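PDB 6NCW: beta-galacturonidase from Eisenbergiella tayi, which hydrolyses beta-linked galacturonides as a glycoside hydrolase family 2 enzyme, releasing galacturonic acid. Local coordinates for the interface of chains A and B. Residues are numbered along the deposited sequence; one frame, centred on the assembly and turned at random. Chains: chain A/B, Beta-galacturonidase.

Three patches join chains A and B. The C-alpha centres of contact 1 and contact 2 lie about 24 Å apart, those of contact 1 and contact 3 about 23 Å, and those of contact 2 and contact 3 about 19 Å. Contacts 1 and 2 overlap, with the chains exchanged, in strands 19-26 and 35-39 against helix 290-302; contact 1 adds helix 317-326, and contact 2 adds Met298, Pro38 and Tyr46. Contact 3 brings Tyr538 and Arg540 of both copies together at the two-fold. Together they make a reciprocal dimer interface within the deposited tetramer, though the coordinates alone do not establish the assembly in solution.

Contact 1: the interface of chains A and B. Residues chain A 19-20, 36; chain B 290, 294, 322, 325-326.
A:Leu20 is the apolar centre, pushing both methyls from strand 19-26 onto two glutamine amides of chain B. CD1 meets the amide carbon CD of B:Gln326 at 3.5 Å, the two side chains crossing at about a right angle. The other branch, CD2, comes against CD of B:Gln294 from the opposite direction, at 3.7 Å, while CD2 of B:Leu322 lies beside CG of A:Leu20. The floor under the methyls is fixed by the glutamines themselves. A bend at chi2 (51°) turns the B:Gln294 amide toward that of B:Gln326, and each donates to the other: B:Gln326 NE2 to B:Gln294 OE1 at 2.9 Å, in the carbonyl plane and on a lone pair, and B:Gln294 NE2 to B:Gln326 OE1 at 3.1 Å, from above that plane. A further bond from B:Gln326 NE2 to the carbonyl O of B:Leu322 folds the side chain back on its own helix, so the amide pair links helix 317-326 to helix 290-302. To one side, the ring atom CZ of B:Phe290 touches the backbone of A:Ala19. At the rim, a water links the backbone N of A:Leu20 to the carboxylate OE2 of B:Glu325. A:Gln36 slides past B:Gln326 in the opposite direction, their amide planes 87° apart. Its NE2 donates at 3.1 Å to the carbonyl O of B:Glu325, nearly straight at the hydrogen (162°) but from above the carbonyl plane.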
ATOM      1  N   ALA A  19      -4.442 -18.691  29.318  1.00 21.35           N
ATOM      2  CA  ALA A  19      -5.413 -19.770  29.196  1.00 23.02           C
ATOM      3  C   ALA A  19      -6.617 -19.241  28.438  1.00 22.39           C
ATOM      4  O   ALA A  19      -6.789 -18.032  28.276  1.00 26.69           O
ATOM      5  CB  ALA A  19      -5.838 -20.309  30.578  1.00 18.49           C
ATOM      6  N   LEU A  20      -7.462 -20.161  27.985  1.00 24.31           N
ATOM      7  CA  LEU A  20      -8.750 -19.799  27.417  1.00 22.10           C
ATOM      8  C   LEU A  20      -9.797 -19.767  28.530  1.00 26.34           C
ATOM      9  O   LEU A  20      -9.887 -20.704  29.330  1.00 21.94           O
ATOM     10  CB  LEU A  20      -9.147 -20.790  26.315  1.00 23.78           C
ATOM     11  CG  LEU A  20      -8.146 -21.021  25.175  1.00 23.80           C
ATOM     12  CD1 LEU A  20      -8.756 -21.870  24.079  1.00 22.91           C
ATOM     13  CD2 LEU A  20      -7.659 -19.690  24.597  1.00 22.72           C
ATOM     14  N   GLN A  36     -14.443 -19.287  23.185  1.00 32.44           N
ATOM     15  CA  GLN A  36     -13.262 -19.481  24.022  1.00 27.74           C
ATOM     16  C   GLN A  36     -12.254 -18.391  23.679  1.00 27.29           C
ATOM     17  O   GLN A  36     -11.729 -18.342  22.563  1.00 27.46           O
ATOM     18  CB  GLN A  36     -12.684 -20.878  23.825  1.00 26.80           C
ATOM     19  CG  GLN A  36     -13.635 -21.978  24.322  1.00 35.02           C
ATOM     20  CD  GLN A  36     -13.158 -23.357  23.937  1.00 35.13           C
ATOM     21  OE1 GLN A  36     -13.229 -23.736  22.767  1.00 31.07           O
ATOM     22  NE2 GLN A  36     -12.630 -24.104  24.912  1.00 32.32           N
TER
ATOM     23  N   PHE B 290       1.846 -17.588  22.666  1.00 21.55           N
ATOM     24  CA  PHE B 290       0.475 -18.045  22.893  1.00 22.78           C
ATOM     25  C   PHE B 290      -0.550 -17.075  22.303  1.00 19.72           C
ATOM     26  O   PHE B 290      -1.466 -17.488  21.583  1.00 19.92           O
ATOM     27  CB  PHE B 290       0.263 -18.242  24.403  1.00 17.91           C
ATOM     28  CG  PHE B 290      -1.166 -18.190  24.841  1.00 23.68           C
ATOM     29  CD1 PHE B 290      -1.950 -19.339  24.845  1.00 22.89           C
ATOM     30  CD2 PHE B 290      -1.724 -16.996  25.293  1.00 24.41           C
ATOM     31  CE1 PHE B 290      -3.267 -19.310  25.276  1.00 20.89           C
ATOM     32  CE2 PHE B 290      -3.045 -16.951  25.714  1.00 25.62           C
ATOM     33  CZ  PHE B 290      -3.821 -18.120  25.702  1.00 25.60           C
ATOM     34  N   GLN B 294      -3.388 -18.120  19.400  1.00 19.10           N
ATOM     35  CA  GLN B 294      -4.830 -18.017  19.588  1.00 21.65           C
ATOM     36  C   GLN B 294      -5.442 -17.009  18.622  1.00 21.50           C
ATOM     37  O   GLN B 294      -6.559 -17.212  18.125  1.00 24.60           O
ATOM     38  CB  GLN B 294      -5.139 -17.654  21.041  1.00 19.34           C
ATOM     39  CG  GLN B 294      -6.625 -17.655  21.420  1.00 25.31           C
ATOM     40  CD  GLN B 294      -7.374 -18.933  21.035  1.00 25.30           C
ATOM     41  OE1 GLN B 294      -6.787 -19.986  20.814  1.00 24.02           O
ATOM     42  NE2 GLN B 294      -8.684 -18.829  20.941  1.00 25.08           N
ATOM     43  N   LEU B 322      -3.986 -26.030  22.256  1.00 21.81           N
ATOM     44  CA  LEU B 322      -5.083 -25.111  21.980  1.00 22.85           C
ATOM     45  C   LEU B 322      -6.052 -25.731  20.992  1.00 20.63           C
ATOM     46  O   LEU B 322      -7.241 -25.413  21.014  1.00 20.75           O
ATOM     47  CB  LEU B 322      -4.541 -23.779  21.455  1.00 19.72           C
ATOM     48  CG  LEU B 322      -3.748 -22.899  22.434  1.00 20.73           C
ATOM     49  CD1 LEU B 322      -3.028 -21.801  21.652  1.00 18.61           C
ATOM     50  CD2 LEU B 322      -4.664 -22.279  23.467  1.00 21.21           C
ATOM     51  N   GLU B 325      -8.192 -28.211  23.090  1.00 23.33           N
ATOM     52  CA  GLU B 325      -9.182 -27.518  23.904  1.00 25.22           C
ATOM     53  C   GLU B 325     -10.322 -26.946  23.097  1.00 25.49           C
ATOM     54  O   GLU B 325     -11.379 -26.682  23.670  1.00 27.45           O
ATOM     55  CB  GLU B 325      -8.529 -26.383  24.697  1.00 24.91           C
ATOM     56  CG  GLU B 325      -7.824 -26.872  25.946  1.00 31.00           C
ATOM     57  CD  GLU B 325      -6.903 -25.828  26.544  1.00 33.80           C
ATOM     58  OE1 GLU B 325      -5.816 -26.214  27.022  1.00 38.20           O
ATOM     59  OE2 GLU B 325      -7.252 -24.626  26.531  1.00 33.69           O
ATOM     60  N   GLN B 326     -10.124 -26.698  21.800  1.00 24.46           N
ATOM     61  CA  GLN B 326     -11.135 -26.029  20.996  1.00 24.86           C
ATOM     62  C   GLN B 326     -11.796 -26.950  19.983  1.00 26.75           C
ATOM     63  O   GLN B 326     -12.673 -26.504  19.238  1.00 28.32           O
ATOM     64  CB  GLN B 326     -10.513 -24.811  20.300  1.00 21.69           C
ATOM     65  CG  GLN B 326     -10.162 -23.709  21.303  1.00 24.08           C
ATOM     66  CD  GLN B 326      -9.402 -22.508  20.692  1.00 26.71           C
ATOM     67  OE1 GLN B 326     -10.002 -21.511  20.317  1.00 26.30           O
ATOM     68  NE2 GLN B 326      -8.079 -22.602  20.636  1.00 27.53           N
TER
HETATM   69  O   HOH W   1      -6.626 -22.915  28.253  1.00 27.67           O

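Contact 2: the interface of chains A and B. Residues chain A 290, 294, 298; chain B 20, 36, 38-39, 46.
The side-chain amide of A:Gln294 lies against CD2 of B:Leu20, a contact that recurs from the other half of the interface with the chains exchanged, and the methylene behind it packs on B:Pro38. A:Gln294 has its CG trans to the backbone N (chi1 -174°), which points that methylene at the proline of strand 35-39, and CG of A:Gln294 sits 3.7 Å from CB of B:Pro38. One turn further along helix 290-302, A:Met298 points its thioether at the same ring, its SD 3.7 Å from CD of B:Pro38. A bend at chi3 (-57°) then turns the methyl toward the aromatic ring of B:Tyr46, where CE of A:Met298 lies 3.7 Å from the ring carbon CD2 of B:Tyr46. B:Pro38 lies under both helix residues, its CB and CG against the glutamine methylene and its CD against the sulfur, and hides more surface here than any other residue of the patch. A:Phe290 completes the row on the helix, with CE2 4.2 Å from CB of B:Pro38. The rigid proline probably gives the helix a firm ridge to lie against, so the patch helps to seat an N-terminal strand of one copy on a helix of the other and probably steadies the dimer.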
ATOM      1  N   PHE A 290       4.864 -11.036  26.113  1.00 18.68           N
ATOM      2  CA  PHE A 290       6.297 -10.875  26.310  1.00 21.12           C
ATOM      3  C   PHE A 290       7.052 -10.699  24.996  1.00 19.72           C
ATOM      4  O   PHE A 290       7.872  -9.788  24.856  1.00 21.66           O
ATOM      5  CB  PHE A 290       6.808 -12.103  27.079  1.00 21.24           C
ATOM      6  CG  PHE A 290       8.291 -12.269  27.065  1.00 21.99           C
ATOM      7  CD1 PHE A 290       9.093 -11.559  27.961  1.00 29.33           C
ATOM      8  CD2 PHE A 290       8.889 -13.187  26.196  1.00 26.39           C
ATOM      9  CE1 PHE A 290      10.479 -11.734  27.973  1.00 26.09           C
ATOM     10  CE2 PHE A 290      10.259 -13.373  26.200  1.00 25.83           C
ATOM     11  CZ  PHE A 290      11.059 -12.639  27.088  1.00 27.71           C
ATOM     12  N   GLN A 294       9.329  -7.407  23.984  1.00 20.19           N
ATOM     13  CA  GLN A 294      10.757  -7.444  23.726  1.00 19.40           C
ATOM     14  C   GLN A 294      11.059  -7.029  22.292  1.00 22.75           C
ATOM     15  O   GLN A 294      12.067  -6.361  22.029  1.00 20.55           O
ATOM     16  CB  GLN A 294      11.312  -8.842  24.032  1.00 19.78           C
ATOM     17  CG  GLN A 294      12.819  -8.955  23.923  1.00 20.61           C
ATOM     18  CD  GLN A 294      13.550  -7.879  24.712  1.00 24.34           C
ATOM     19  OE1 GLN A 294      13.001  -7.296  25.646  1.00 19.65           O
ATOM     20  NE2 GLN A 294      14.796  -7.610  24.333  1.00 18.58           N
ATOM     21  N   MET A 298      13.662  -4.113  21.399  1.00 17.67           N
ATOM     22  CA  MET A 298      14.819  -4.263  20.521  1.00 21.27           C
ATOM     23  C   MET A 298      14.823  -3.227  19.400  1.00 20.94           C
ATOM     24  O   MET A 298      15.894  -2.756  19.007  1.00 18.99           O
ATOM     25  CB  MET A 298      14.874  -5.689  19.954  1.00 21.24           C
ATOM     26  CG  MET A 298      15.155  -6.730  21.028  1.00 24.99           C
ATOM     27  SD  MET A 298      15.453  -8.401  20.405  1.00 30.04           S
ATOM     28  CE  MET A 298      13.936  -8.747  19.455  1.00 30.98           C
TER
ATOM     29  N   LEU B  20      15.306 -13.315  28.914  1.00 18.87           N
ATOM     30  CA  LEU B  20      16.419 -12.845  28.096  1.00 24.15           C
ATOM     31  C   LEU B  20      17.662 -13.697  28.352  1.00 25.60           C
ATOM     32  O   LEU B  20      18.044 -13.915  29.508  1.00 24.11           O
ATOM     33  CB  LEU B  20      16.724 -11.375  28.407  1.00 19.77           C
ATOM     34  CG  LEU B  20      15.533 -10.416  28.259  1.00 24.39           C
ATOM     35  CD1 LEU B  20      15.943  -8.958  28.457  1.00 19.75           C
ATOM     36  CD2 LEU B  20      14.883 -10.613  26.882  1.00 23.06           C
ATOM     37  N   GLN B  36      21.404  -8.875  24.819  1.00 23.70           N
ATOM     38  CA  GLN B  36      20.366  -9.648  25.495  1.00 29.54           C
ATOM     39  C   GLN B  36      19.231  -9.925  24.517  1.00 28.87           C
ATOM     40  O   GLN B  36      18.744  -9.008  23.854  1.00 29.77           O
ATOM     41  CB  GLN B  36      19.824  -8.899  26.708  1.00 28.30           C
ATOM     42  CG  GLN B  36      20.847  -8.658  27.793  1.00 28.80           C
ATOM     43  CD  GLN B  36      20.407  -7.537  28.692  1.00 33.58           C
ATOM     44  OE1 GLN B  36      20.359  -6.380  28.266  1.00 35.91           O
ATOM     45  NE2 GLN B  36      20.033  -7.867  29.929  1.00 28.48           N
ATOM     46  N   PRO B  38      15.585 -12.442  23.393  1.00 22.06           N
ATOM     47  CA  PRO B  38      14.473 -13.231  23.941  1.00 20.64           C
ATOM     48  C   PRO B  38      14.571 -14.702  23.583  1.00 23.25           C
ATOM     49  O   PRO B  38      14.933 -15.070  22.463  1.00 22.46           O
ATOM     50  CB  PRO B  38      13.236 -12.606  23.285  1.00 23.89           C
ATOM     51  CG  PRO B  38      13.761 -12.087  21.950  1.00 24.16           C
ATOM     52  CD  PRO B  38      15.170 -11.602  22.251  1.00 21.07           C
ATOM     53  N   VAL B  39      14.218 -15.546  24.553  1.00 23.05           N
ATOM     54  CA  VAL B  39      14.110 -16.980  24.363  1.00 21.43           C
ATOM     55  C   VAL B  39      12.745 -17.362  24.923  1.00 24.27           C
ATOM     56  O   VAL B  39      12.463 -17.084  26.090  1.00 20.90           O
ATOM     57  CB  VAL B  39      15.226 -17.762  25.081  1.00 23.91           C
ATOM     58  CG1 VAL B  39      14.899 -19.274  25.131  1.00 17.67           C
ATOM     59  CG2 VAL B  39      16.559 -17.500  24.423  1.00 17.57           C
ATOM     60  N   TYR B  46      15.753 -10.193  15.414  1.00 15.34           N
ATOM     61  CA  TYR B  46      16.561  -9.233  16.142  1.00 17.87           C
ATOM     62  C   TYR B  46      17.191  -8.286  15.130  1.00 18.49           C
ATOM     63  O   TYR B  46      17.719  -8.752  14.116  1.00 20.32           O
ATOM     64  CB  TYR B  46      17.667  -9.910  16.959  1.00 21.78           C
ATOM     65  CG  TYR B  46      17.330 -11.171  17.767  1.00 20.89           C
ATOM     66  CD1 TYR B  46      18.349 -12.028  18.160  1.00 21.32           C
ATOM     67  CD2 TYR B  46      16.029 -11.496  18.145  1.00 21.34           C
ATOM     68  CE1 TYR B  46      18.103 -13.179  18.895  1.00 20.43           C
ATOM     69  CE2 TYR B  46      15.769 -12.671  18.895  1.00 25.12           C
ATOM     70  CZ  TYR B  46      16.825 -13.502  19.262  1.00 23.41           C
ATOM     71  OH  TYR B  46      16.624 -14.661  19.996  1.00 22.18           O
TER

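Contact 3: the interface of chains A and B. Residues chain A 538, 540; chain B 538, 540.
A:Tyr538 and B:Tyr538 pack against each other across the two-fold axis of this GH2 dimer, in a symmetric loop-to-loop contact. The rings are turned roughly 43° apart, so they do not stack flat; they overlap partly and obliquely, with CD1 of A:Tyr538 at 3.6 Å from CD1 of B:Tyr538. CB of B:Tyr538 sits 3.7 Å above the plane of the A:Tyr538 ring, toward its rim. Each phenol then runs out over the aliphatic part of the partner's arginine: OH of A:Tyr538 is 3.5 Å from CG of B:Arg540, and OH of B:Tyr538 lies at the same distance from CG of A:Arg540. The ring and guanidinium planes are inclined by about 60° in both copies of this pair.

Water takes up the polar ends. Water 3 joins OH of A:Tyr538 (2.7 Å) to the backbone O of B:Tyr538, and water 2 joins OH of B:Tyr538 (2.9 Å) to the backbone O of A:Tyr538. These bridges brace each phenol against the opposite main chain. The arginines bend at chi3 (-70° in A:Arg540), which brings both guanidinium groups together near the axis. Water 4 lies in plane at the edge of both, bound by NH2 of A:Arg540 at 3.2 Å and by NH1 of B:Arg540 at 2.9 Å, and probably eases the meeting of two like charges.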
ATOM      1  N   TYR A 538       2.362  -2.029  12.508  1.00 15.69           N
ATOM      2  CA  TYR A 538       2.937  -3.350  12.340  1.00 17.80           C
ATOM      3  C   TYR A 538       4.441  -3.354  12.546  1.00 17.39           C
ATOM      4  O   TYR A 538       5.095  -4.321  12.162  1.00 16.69           O
ATOM      5  CB  TYR A 538       2.563  -3.928  10.978  1.00 16.15           C
ATOM      6  CG  TYR A 538       1.064  -4.109  10.846  1.00 18.71           C
ATOM      7  CD1 TYR A 538       0.419  -5.135  11.522  1.00 19.27           C
ATOM      8  CD2 TYR A 538       0.297  -3.247  10.064  1.00 19.84           C
ATOM      9  CE1 TYR A 538      -0.959  -5.311  11.427  1.00 17.47           C
ATOM     10  CE2 TYR A 538      -1.090  -3.404   9.957  1.00 20.05           C
ATOM     11  CZ  TYR A 538      -1.707  -4.455  10.660  1.00 22.35           C
ATOM     12  OH  TYR A 538      -3.067  -4.654  10.603  1.00 25.29           O
ATOM     13  N   ARG A 540       6.800  -1.667  11.202  1.00 12.87           N
ATOM     14  CA  ARG A 540       7.598  -1.475   9.992  1.00 19.72           C
ATOM     15  C   ARG A 540       8.252  -0.097  10.030  1.00 17.77           C
ATOM     16  O   ARG A 540       7.562   0.900  10.271  1.00 17.28           O
ATOM     17  CB  ARG A 540       6.737  -1.612   8.740  1.00 16.60           C
ATOM     18  CG  ARG A 540       6.117  -3.014   8.578  1.00 20.46           C
ATOM     19  CD  ARG A 540       5.296  -3.119   7.276  1.00 22.28           C
ATOM     20  NE  ARG A 540       4.057  -2.323   7.316  1.00 19.18           N
ATOM     21  CZ  ARG A 540       3.076  -2.436   6.430  1.00 20.40           C
ATOM     22  NH1 ARG A 540       3.196  -3.299   5.420  1.00 17.16           N
ATOM     23  NH2 ARG A 540       1.994  -1.669   6.536  1.00 23.11           N
TER
ATOM     24  N   TYR B 538       0.527 -10.150   7.983  1.00 18.41           N
ATOM     25  CA  TYR B 538       0.079  -9.411   9.160  1.00 20.41           C
ATOM     26  C   TYR B 538      -1.337  -9.772   9.558  1.00 17.07           C
ATOM     27  O   TYR B 538      -1.946  -9.034  10.323  1.00 15.50           O
ATOM     28  CB  TYR B 538       0.193  -7.889   8.922  1.00 16.23           C
ATOM     29  CG  TYR B 538       1.644  -7.485   8.732  1.00 21.90           C
ATOM     30  CD1 TYR B 538       2.514  -7.465   9.822  1.00 16.95           C
ATOM     31  CD2 TYR B 538       2.157  -7.166   7.473  1.00 17.96           C
ATOM     32  CE1 TYR B 538       3.849  -7.133   9.688  1.00 19.69           C
ATOM     33  CE2 TYR B 538       3.516  -6.842   7.322  1.00 24.31           C
ATOM     34  CZ  TYR B 538       4.353  -6.838   8.447  1.00 20.42           C
ATOM     35  OH  TYR B 538       5.691  -6.517   8.360  1.00 25.05           O
ATOM     36  N   ARG B 540      -4.076  -9.596   8.017  1.00 19.53           N
ATOM     37  CA  ARG B 540      -5.124  -8.768   7.418  1.00 22.61           C
ATOM     38  C   ARG B 540      -5.908  -9.588   6.394  1.00 17.67           C
ATOM     39  O   ARG B 540      -5.300 -10.274   5.574  1.00 17.10           O
ATOM     40  CB  ARG B 540      -4.514  -7.526   6.756  1.00 15.92           C
ATOM     41  CG  ARG B 540      -3.737  -6.631   7.764  1.00 20.33           C
ATOM     42  CD  ARG B 540      -3.102  -5.373   7.092  1.00 18.74           C
ATOM     43  NE  ARG B 540      -1.969  -5.700   6.218  1.00 16.56           N
ATOM     44  CZ  ARG B 540      -1.188  -4.800   5.608  1.00 22.35           C
ATOM     45  NH1 ARG B 540      -1.390  -3.499   5.785  1.00 12.93           N
ATOM     46  NH2 ARG B 540      -0.189  -5.205   4.827  1.00 19.41           N
TER
HETATM   47  O   HOH W   2       7.015  -5.859  10.819  1.00 24.00           O
HETATM   48  O   HOH W   3      -3.857  -7.136  11.330  1.00 27.62           O
HETATM   49  O   HOH W   4      -0.277  -1.217   4.366  1.00 32.22           O